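Local coordinates for aspartokinase (Clostridium acetobutylicum, PDB 3TVI), which catalyses the ATP-dependent phosphorylation of the beta-carboxylate of L-aspartate, an allosterically regulated step of amino-acid biosynthesis, at the aspartic acid site and the interface of chains A and B. Sequence-based numbering; all coordinates share one arbitrary frame. Chains: chain A/B, Aspartokinase.

Contact 1: the aspartic acid site. Residues chain A 8, 39-40, 52, 117, 171, 187-188. With ASP (aspartic acid), chain C.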
# COMPACT_ATOMS: atom_id res chain seq x y z
N LYS A 8 31.36 -5.26 23.54
CA LYS A 8 30.47 -4.32 24.24
C LYS A 8 29.79 -5.07 25.37
O LYS A 8 29.38 -6.21 25.20
CB LYS A 8 29.39 -3.77 23.28
CG LYS A 8 28.63 -2.53 23.78
CD LYS A 8 27.60 -2.80 24.88
CE LYS A 8 26.18 -3.03 24.39
NZ LYS A 8 25.39 -1.78 24.34
N SER A 39 28.52 0.13 29.26
CA SER A 39 27.43 1.05 29.40
C SER A 39 27.42 1.49 30.85
O SER A 39 28.12 0.90 31.68
CB SER A 39 26.12 0.32 29.13
OG SER A 39 26.24 -0.52 27.99
N ALA A 40 26.61 2.50 31.16
CA ALA A 40 26.32 2.84 32.54
C ALA A 40 25.60 1.64 33.12
O ALA A 40 25.00 0.87 32.36
CB ALA A 40 25.45 4.08 32.63
N THR A 52 21.64 6.70 34.44
CA THR A 52 21.58 7.70 33.38
C THR A 52 20.46 8.70 33.66
O THR A 52 20.67 9.91 33.57
CB THR A 52 21.39 7.08 32.00
OG1 THR A 52 22.52 6.27 31.67
CG2 THR A 52 21.27 8.17 30.95
N GLU A 117 28.61 6.21 31.86
CA GLU A 117 29.50 5.25 31.22
C GLU A 117 30.96 5.66 31.36
O GLU A 117 31.81 4.80 31.49
CB GLU A 117 29.14 4.97 29.75
CG GLU A 117 28.18 5.94 29.09
CD GLU A 117 26.73 5.64 29.38
OE1 GLU A 117 26.12 6.36 30.21
OE2 GLU A 117 26.19 4.68 28.78
N PHE A 171 28.71 5.86 25.09
CA PHE A 171 27.41 6.42 24.71
C PHE A 171 27.60 7.83 24.18
O PHE A 171 26.64 8.55 23.94
CB PHE A 171 26.51 6.28 25.94
CG PHE A 171 25.31 7.17 25.97
CD1 PHE A 171 25.13 8.02 27.04
CD2 PHE A 171 24.33 7.10 24.99
CE1 PHE A 171 24.02 8.82 27.12
CE2 PHE A 171 23.21 7.90 25.07
CZ PHE A 171 23.05 8.77 26.13
N GLY A 187 23.02 4.21 21.50
CA GLY A 187 23.59 3.97 22.82
C GLY A 187 25.07 3.62 22.85
O GLY A 187 25.87 4.32 22.26
N SER A 188 25.41 2.54 23.54
CA SER A 188 26.79 2.02 23.59
C SER A 188 27.05 1.01 22.49
O SER A 188 28.18 0.56 22.32
CB SER A 188 27.07 1.37 24.93
OG SER A 188 26.84 2.28 25.96
N ASP C . 21.90 3.22 28.33
CA ASP C . 22.81 3.92 27.42
C ASP C . 22.14 5.15 26.84
O ASP C . 21.68 5.11 25.70
CB ASP C . 23.25 2.99 26.29
CG ASP C . 24.20 1.93 26.77
OD1 ASP C . 23.97 0.73 26.49
OD2 ASP C . 25.18 2.32 27.43
OXT ASP C . 22.04 6.18 27.49
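The aspartate substrate lies stretched through the amino acid kinase catalytic pocket, present at partial occupancy, its alpha-carboxylate at one end and its beta-carboxylate at the other. The floor under the alpha end is the face of A:Phe171, a broad flat residue that shapes the pocket and keeps water from that side; OXT of the ligand is modelled over the ring centre. A:Thr52 borders that end with its methyl CG2. Along the middle, A:Gly187 forms a smooth wall, its CA 3.6 Å from CB of the ligand, where a backbone without a side chain permits close passage. The beta end is lined by A:Ser39, A:Ser188 and A:Glu117, and capped by A:Lys8 of the KFGG motif. A:Glu117 OE2 lies 2.9 Å from the ligand's OD2, a clash of two acceptors that may reflect model error or a shared proton. About 67 of the ligand's 274 Å² stay uncovered; the amino-group edge has no close partner among the residues described and may be the open one. A:Lys8 NZ makes a salt bridge to OD1 of the ligand at 3.6 Å, and its bent chain would bring positive charge near the beta-carboxylate. A:Ser39 OG donates to the same OD1 at 3.0 Å, on its syn lone pair.

Contact 2: the interface of chains A and B. Residues chain A 391-392, 395-396, 399, 408; chain B 389, 391-392, 395-396.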
# COMPACT_ATOMS: atom_id res chain seq x y z
N ALA A 391 4.68 -18.79 0.44
CA ALA A 391 3.34 -18.36 0.77
C ALA A 391 2.48 -19.59 0.98
O ALA A 391 1.90 -19.79 2.06
CB ALA A 391 2.76 -17.54 -0.37
N ASN A 392 2.43 -20.42 -0.05
CA ASN A 392 1.54 -21.57 -0.07
C ASN A 392 1.79 -22.51 1.10
O ASN A 392 0.84 -23.09 1.63
CB ASN A 392 1.68 -22.33 -1.40
CG ASN A 392 0.60 -23.38 -1.60
OD1 ASN A 392 -0.51 -23.25 -1.08
ND2 ASN A 392 0.92 -24.42 -2.37
N PHE A 395 0.35 -20.65 4.29
CA PHE A 395 -1.10 -20.51 4.37
C PHE A 395 -1.85 -21.84 4.39
O PHE A 395 -3.00 -21.89 4.85
CB PHE A 395 -1.60 -19.63 3.24
CG PHE A 395 -1.14 -18.22 3.36
CD1 PHE A 395 -1.70 -17.39 4.31
CD2 PHE A 395 -0.13 -17.73 2.56
CE1 PHE A 395 -1.27 -16.08 4.44
CE2 PHE A 395 0.30 -16.42 2.68
CZ PHE A 395 -0.27 -15.59 3.63
N THR A 396 -1.22 -22.90 3.92
CA THR A 396 -1.80 -24.21 4.10
C THR A 396 -1.77 -24.53 5.58
O THR A 396 -2.72 -25.08 6.12
CB THR A 396 -1.03 -25.28 3.32
OG1 THR A 396 -0.98 -24.89 1.95
CG2 THR A 396 -1.70 -26.63 3.46
N SER A 399 -4.58 -22.54 7.17
CA SER A 399 -5.84 -23.21 6.84
C SER A 399 -6.05 -24.39 7.78
O SER A 399 -7.03 -24.42 8.52
CB SER A 399 -5.86 -23.73 5.39
OG SER A 399 -6.17 -22.72 4.46
N ILE A 408 -3.41 -10.10 4.33
CA ILE A 408 -2.09 -10.53 3.89
C ILE A 408 -1.42 -9.37 3.20
O ILE A 408 -1.99 -8.75 2.31
CB ILE A 408 -2.13 -11.67 2.88
CG1 ILE A 408 -2.92 -12.86 3.42
CG2 ILE A 408 -0.70 -12.08 2.54
CD1 ILE A 408 -2.96 -14.03 2.47
N GLY B 389 -9.14 -20.47 3.40
CA GLY B 389 -8.05 -20.83 2.50
C GLY B 389 -8.18 -20.38 1.05
O GLY B 389 -7.56 -20.97 0.17
N ALA B 391 -7.29 -17.45 -0.53
CA ALA B 391 -5.98 -17.02 -1.04
C ALA B 391 -5.05 -18.22 -1.20
O ALA B 391 -4.29 -18.28 -2.16
CB ALA B 391 -5.35 -15.97 -0.14
N ASN B 392 -5.11 -19.17 -0.27
CA ASN B 392 -4.29 -20.38 -0.34
C ASN B 392 -4.58 -21.16 -1.60
O ASN B 392 -3.66 -21.69 -2.23
CB ASN B 392 -4.48 -21.28 0.88
CG ASN B 392 -3.42 -22.36 0.98
OD1 ASN B 392 -2.27 -22.17 0.60
ND2 ASN B 392 -3.81 -23.51 1.51
N PHE B 395 -2.62 -19.61 -4.24
CA PHE B 395 -1.18 -19.83 -4.13
C PHE B 395 -0.83 -21.27 -4.47
O PHE B 395 0.24 -21.53 -5.02
CB PHE B 395 -0.67 -19.47 -2.74
CG PHE B 395 -1.08 -18.09 -2.29
CD1 PHE B 395 -0.99 -17.01 -3.15
CD2 PHE B 395 -1.56 -17.88 -1.01
CE1 PHE B 395 -1.37 -15.75 -2.74
CE2 PHE B 395 -1.95 -16.62 -0.59
CZ PHE B 395 -1.85 -15.55 -1.46
N THR B 396 -1.74 -22.20 -4.15
CA THR B 396 -1.55 -23.59 -4.54
C THR B 396 -1.49 -23.64 -6.04
O THR B 396 -0.57 -24.20 -6.60
CB THR B 396 -2.69 -24.52 -4.10
OG1 THR B 396 -3.02 -24.28 -2.73
CG2 THR B 396 -2.27 -25.97 -4.26
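Two copies of helix 390-400, one from each chain's ACT domain, pack across each other here, probably as part of the regulatory dimer. The tight part is the crossing point, where A:Asn392 and B:Asn392 meet at about a right angle with amide planes 49° apart. Both project with CG anti to the backbone N, and each reaches the other chain's threonine. B:Asn392 ND2 donates to A:Thr396 OG1 at 3.2 Å, nearly in its own amide plane; B:Thr396 OG1 lies 3.2 Å from A:Asn392 OD1 and donates to it from above the carbonyl plane. The same hydroxyl is bonded to B:Asn392 O at 2.7 Å, so its one proton must be shared or choose. Asparagine and threonine suit this place, being small and able both to give and to accept. Beside them A:Phe395 and B:Phe395 cross obliquely, A:Phe395 CD2 3.8 Å from B:Phe395 CE2; A:Ala391 CB lies over the rim of the B ring, and A:Ile408 meets B:Phe395 tip to tip. The looser margin is sparse: A:Ser399 OG merely approaches B:Gly389 CA. The two Asn392 OD1 atoms, A and B, stand 2.7 Å apart; as modelled both accept, so one amide may be flipped, O and N being hard to tell apart at this resolution.

Contact 3: the interface of chains A and B. Residues chain A 237, 330-331, 409, 411-413, 416, 418; chain B 333-336, 338-340.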
# COMPACT_ATOMS: atom_id res chain seq x y z
N GLU A 237 14.12 -6.51 9.38
CA GLU A 237 12.79 -7.00 9.01
C GLU A 237 12.17 -7.87 10.13
O GLU A 237 10.95 -8.07 10.14
CB GLU A 237 12.90 -7.76 7.68
CG GLU A 237 11.62 -7.89 6.90
CD GLU A 237 11.13 -6.58 6.33
OE1 GLU A 237 10.10 -6.07 6.82
OE2 GLU A 237 11.75 -6.04 5.39
N GLU A 330 0.99 1.05 10.31
CA GLU A 330 1.83 -0.08 9.91
C GLU A 330 1.61 -0.48 8.44
O GLU A 330 2.57 -0.77 7.74
CB GLU A 330 1.59 -1.28 10.85
CG GLU A 330 2.85 -2.05 11.24
CD GLU A 330 3.62 -1.43 12.39
OE1 GLU A 330 3.41 -0.24 12.71
OE2 GLU A 330 4.46 -2.14 12.99
N HIS A 331 0.36 -0.50 7.98
CA HIS A 331 0.05 -0.84 6.58
C HIS A 331 -1.09 -0.03 6.05
O HIS A 331 -2.01 0.31 6.79
CB HIS A 331 -0.34 -2.30 6.43
CG HIS A 331 0.69 -3.26 6.95
ND1 HIS A 331 0.79 -3.58 8.25
CD2 HIS A 331 1.68 -3.98 6.30
CE1 HIS A 331 1.79 -4.46 8.42
NE2 HIS A 331 2.34 -4.70 7.23
N ASP A 409 -0.20 -9.08 3.60
CA ASP A 409 0.57 -8.03 2.96
C ASP A 409 1.98 -8.54 2.71
O ASP A 409 2.70 -8.86 3.67
CB ASP A 409 0.60 -6.78 3.85
CG ASP A 409 1.24 -5.59 3.16
OD1 ASP A 409 2.17 -5.80 2.35
OD2 ASP A 409 0.81 -4.44 3.42
N GLY A 411 5.21 -7.70 -0.38
CA GLY A 411 5.57 -6.91 -1.56
C GLY A 411 6.59 -5.83 -1.26
O GLY A 411 7.28 -5.37 -2.16
N SER A 412 6.65 -5.40 -0.01
CA SER A 412 7.67 -4.47 0.45
C SER A 412 9.06 -5.09 0.48
O SER A 412 10.05 -4.38 0.41
CB SER A 412 7.33 -3.97 1.85
OG SER A 412 7.09 -5.07 2.72
N SER A 413 9.12 -6.42 0.59
CA SER A 413 10.40 -7.13 0.66
C SER A 413 10.25 -8.57 0.18
O SER A 413 9.24 -9.22 0.44
CB SER A 413 10.93 -7.09 2.09
OG SER A 413 11.56 -8.31 2.45
N ASN A 416 10.03 -11.41 3.40
CA ASN A 416 9.07 -11.17 4.47
C ASN A 416 7.62 -11.21 4.02
O ASN A 416 7.23 -10.47 3.11
CB ASN A 416 9.35 -9.81 5.11
CG ASN A 416 8.58 -9.60 6.41
OD1 ASN A 416 8.11 -10.57 7.02
ND2 ASN A 416 8.47 -8.35 6.84
N ILE A 418 3.70 -10.83 5.74
CA ILE A 418 3.04 -10.36 6.96
C ILE A 418 1.57 -10.73 6.92
O ILE A 418 0.84 -10.29 6.04
CB ILE A 418 3.20 -8.85 7.15
CG1 ILE A 418 4.67 -8.52 7.42
CG2 ILE A 418 2.35 -8.37 8.31
CD1 ILE A 418 4.99 -7.05 7.34
N PRO B 333 2.46 -1.51 -0.54
CA PRO B 333 2.73 -2.59 0.39
C PRO B 333 3.83 -2.16 1.36
O PRO B 333 4.74 -1.43 0.97
CB PRO B 333 3.21 -3.74 -0.50
CG PRO B 333 3.03 -3.29 -1.91
CD PRO B 333 2.99 -1.80 -1.88
N SER B 334 3.73 -2.60 2.61
CA SER B 334 4.72 -2.24 3.61
C SER B 334 5.16 -3.46 4.39
O SER B 334 4.50 -4.50 4.36
CB SER B 334 4.18 -1.16 4.54
OG SER B 334 2.97 -1.58 5.14
N GLY B 335 6.29 -3.32 5.07
CA GLY B 335 6.87 -4.39 5.85
C GLY B 335 6.96 -3.97 7.30
O GLY B 335 6.02 -3.35 7.83
N VAL B 336 8.08 -4.30 7.94
CA VAL B 336 8.29 -3.96 9.33
C VAL B 336 9.08 -2.64 9.44
O VAL B 336 8.59 -1.68 10.06
CB VAL B 336 8.96 -5.12 10.09
CG1 VAL B 336 9.01 -4.84 11.58
CG2 VAL B 336 8.18 -6.40 9.82
N SER B 338 10.25 -1.37 6.35
CA SER B 338 10.32 -1.11 4.91
C SER B 338 8.94 -0.82 4.33
O SER B 338 7.92 -1.09 4.95
CB SER B 338 10.95 -2.30 4.18
OG SER B 338 10.27 -3.51 4.47
N VAL B 339 8.96 -0.27 3.12
CA VAL B 339 7.74 0.00 2.37
C VAL B 339 8.05 0.05 0.88
O VAL B 339 9.16 0.39 0.47
CB VAL B 339 7.10 1.34 2.78
CG1 VAL B 339 7.97 2.51 2.35
CG2 VAL B 339 5.70 1.46 2.19
N SER B 340 7.06 -0.31 0.07
CA SER B 340 7.18 -0.27 -1.37
C SER B 340 6.14 0.66 -1.97
O SER B 340 5.26 1.16 -1.27
CB SER B 340 6.99 -1.67 -1.95
OG SER B 340 8.22 -2.35 -1.99
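A:Glu237 OE1 is gripped by two N-H donors, one from each chain. The backbone B:Val336 N comes in nearly along the C-O axis at 2.9 Å, almost straight (166° at H), while A:Asn416 ND2 reaches the oxygen at 2.8 Å from above the carboxylate plane. The second oxygen, OE2, takes B:Ser338 OG on its syn lone pair at 3.1 Å. A glutamate suits the place because its two oxygens hold both a main-chain N-H and a hydroxyl of the same loop, and the A:Asn416 amide helps fix its rotation. At the other end B:Ser334 OG donates to A:Glu330 O at 2.8 Å, in the carbonyl plane and on a lone pair, with A:His331 packed alongside. Between them A:Ser412 turns its OG into the crowded position between backbone N and carbonyl carbon (chi1 52°), which sets it over the face of the peptide joining B:Ser334 and B:Gly335, a polar packing contact; a small side chain suits so close an approach. A:Ile418 CD1 lies 3.6 Å from B:Gly335 CA, apolar packing beside the polar bonds. B:Ser334 to B:Ser338 belong to a segment lining a lysine pocket. In the fold this segment of chain B wedges between the end of helix 232-237 in the kinase region of chain A and that chain's regulatory strands 405-410 and 416-422.

Contact 4: the interface of chains A and B. Residues chain A 313, 315-316, 319-320, 323; chain B 315-316, 319, 323, 329.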
# COMPACT_ATOMS: atom_id res chain seq x y z
N GLY A 313 -5.29 12.82 -5.14
CA GLY A 313 -4.46 12.50 -3.99
C GLY A 313 -5.27 12.12 -2.76
O GLY A 313 -5.03 12.63 -1.67
N CYS A 315 -5.46 9.39 -0.90
CA CYS A 315 -4.69 8.81 0.20
C CYS A 315 -3.75 9.82 0.84
O CYS A 315 -3.69 9.93 2.06
CB CYS A 315 -3.91 7.58 -0.27
SG CYS A 315 -4.98 6.20 -0.75
N ARG A 316 -3.02 10.57 0.01
CA ARG A 316 -2.15 11.65 0.50
C ARG A 316 -2.89 12.46 1.54
O ARG A 316 -2.42 12.61 2.66
CB ARG A 316 -1.71 12.56 -0.65
N LEU A 319 -3.60 10.39 4.99
CA LEU A 319 -2.48 10.24 5.92
C LEU A 319 -1.72 11.55 6.14
O LEU A 319 -0.82 11.60 6.97
CB LEU A 319 -1.55 9.08 5.52
CG LEU A 319 -1.12 8.90 4.07
CD1 LEU A 319 -0.60 10.22 3.52
CD2 LEU A 319 -0.08 7.81 3.94
N SER A 320 -2.07 12.60 5.40
CA SER A 320 -1.71 13.97 5.80
C SER A 320 -2.42 14.27 7.11
O SER A 320 -1.84 14.86 8.02
CB SER A 320 -2.15 15.01 4.76
OG SER A 320 -1.22 15.14 3.70
N GLU A 323 -0.71 12.41 9.51
CA GLU A 323 0.57 13.09 9.76
C GLU A 323 0.43 14.21 10.79
O GLU A 323 1.34 14.43 11.59
CB GLU A 323 1.15 13.65 8.44
CG GLU A 323 2.49 14.36 8.58
CD GLU A 323 3.11 14.76 7.24
OE1 GLU A 323 2.40 14.83 6.21
OE2 GLU A 323 4.33 15.02 7.22
N CYS B 315 5.46 8.18 5.03
CA CYS B 315 4.72 7.82 3.81
C CYS B 315 3.95 9.01 3.24
O CYS B 315 3.91 9.19 2.02
CB CYS B 315 3.77 6.64 4.06
SG CYS B 315 4.59 5.04 4.20
N ARG B 316 3.35 9.84 4.10
CA ARG B 316 2.62 11.03 3.65
C ARG B 316 3.51 11.91 2.78
O ARG B 316 3.07 12.38 1.73
CB ARG B 316 2.09 11.84 4.84
N LEU B 319 4.03 10.18 -0.86
CA LEU B 319 3.01 10.29 -1.91
C LEU B 319 2.56 11.74 -2.13
O LEU B 319 1.91 12.04 -3.12
CB LEU B 319 1.82 9.34 -1.69
CG LEU B 319 1.52 8.79 -0.29
CD1 LEU B 319 0.89 9.87 0.57
CD2 LEU B 319 0.61 7.58 -0.37
N GLU B 323 2.03 12.95 -5.81
CA GLU B 323 0.99 13.91 -6.15
C GLU B 323 1.59 15.08 -6.93
O GLU B 323 0.93 15.67 -7.77
CB GLU B 323 0.31 14.41 -4.86
CG GLU B 323 -1.00 15.16 -5.06
CD GLU B 323 -1.74 15.41 -3.75
OE1 GLU B 323 -1.21 15.08 -2.67
OE2 GLU B 323 -2.87 15.95 -3.81
N PHE B 329 -0.31 5.71 -7.71
CA PHE B 329 0.18 4.39 -7.33
C PHE B 329 -0.97 3.40 -7.23
O PHE B 329 -2.10 3.77 -6.89
CB PHE B 329 0.94 4.46 -5.99
CG PHE B 329 0.06 4.73 -4.80
CD1 PHE B 329 -0.21 6.03 -4.40
CD2 PHE B 329 -0.48 3.68 -4.07
CE1 PHE B 329 -1.02 6.28 -3.31
CE2 PHE B 329 -1.29 3.93 -2.97
CZ PHE B 329 -1.56 5.23 -2.59
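This is a helix-to-helix interface, helix 314-323 of chain A against its counterpart in chain B, which helps join the regulatory regions of the two copies; it is probably part of the biological dimer. It is chiefly apolar, and among the residues described no nitrogen or oxygen of one chain comes within bonding distance of the other. At its heart A:Leu319 and B:Leu319 reach toward each other, tip to tip through their CD1 methyls, and each CD1 also lies against the CA of Arg316 on the opposite helix. A branched leucine fits such a centre: A:Leu319, its CG modelled in the crowded position between backbone N and carbonyl carbon (chi1 45°), sends its other methyl, CD2, to B:Cys315 CB at 4.0 Å. On the flanks both Glu323 chains are extended, and each carboxylate reaches the opposite Arg316: A:Glu323 OE1 is 3.3 Å from B:Arg316 CB, and B:Glu323 OE1 is equally far from A:Arg316 CB. The B copy is more buried, for the interface is not an exact two-fold, and it also borders the small A:Gly313 at CA. Both arginines are modelled no further than CB, so ion pairs with these glutamates are plausible but cannot be confirmed. At the margin A:Cys315 SG touches B:Phe329 CZ at the ring's tip, 4.0 Å away.

Contacts 2, 3 and 4 all lie along the interface of chains A and B. Measured between the centres of their C-alpha atoms, contact 2 is about 18 Å from contact 3. Contact 3 is about 17 Å from contact 4 by the same measure, and contact 2 is about 31 Å from contact 4, so contact 3 sits between the other two. Contacts 2 and 3 share strand 405-410 of chain A, and contacts 3 and 4 both include residues that line lysine pockets. Contact 1 is about 32 Å from contact 3, centre to centre. Because contact 3 also takes in helix 232-237 of the kinase region, it may carry lysine binding toward catalysis.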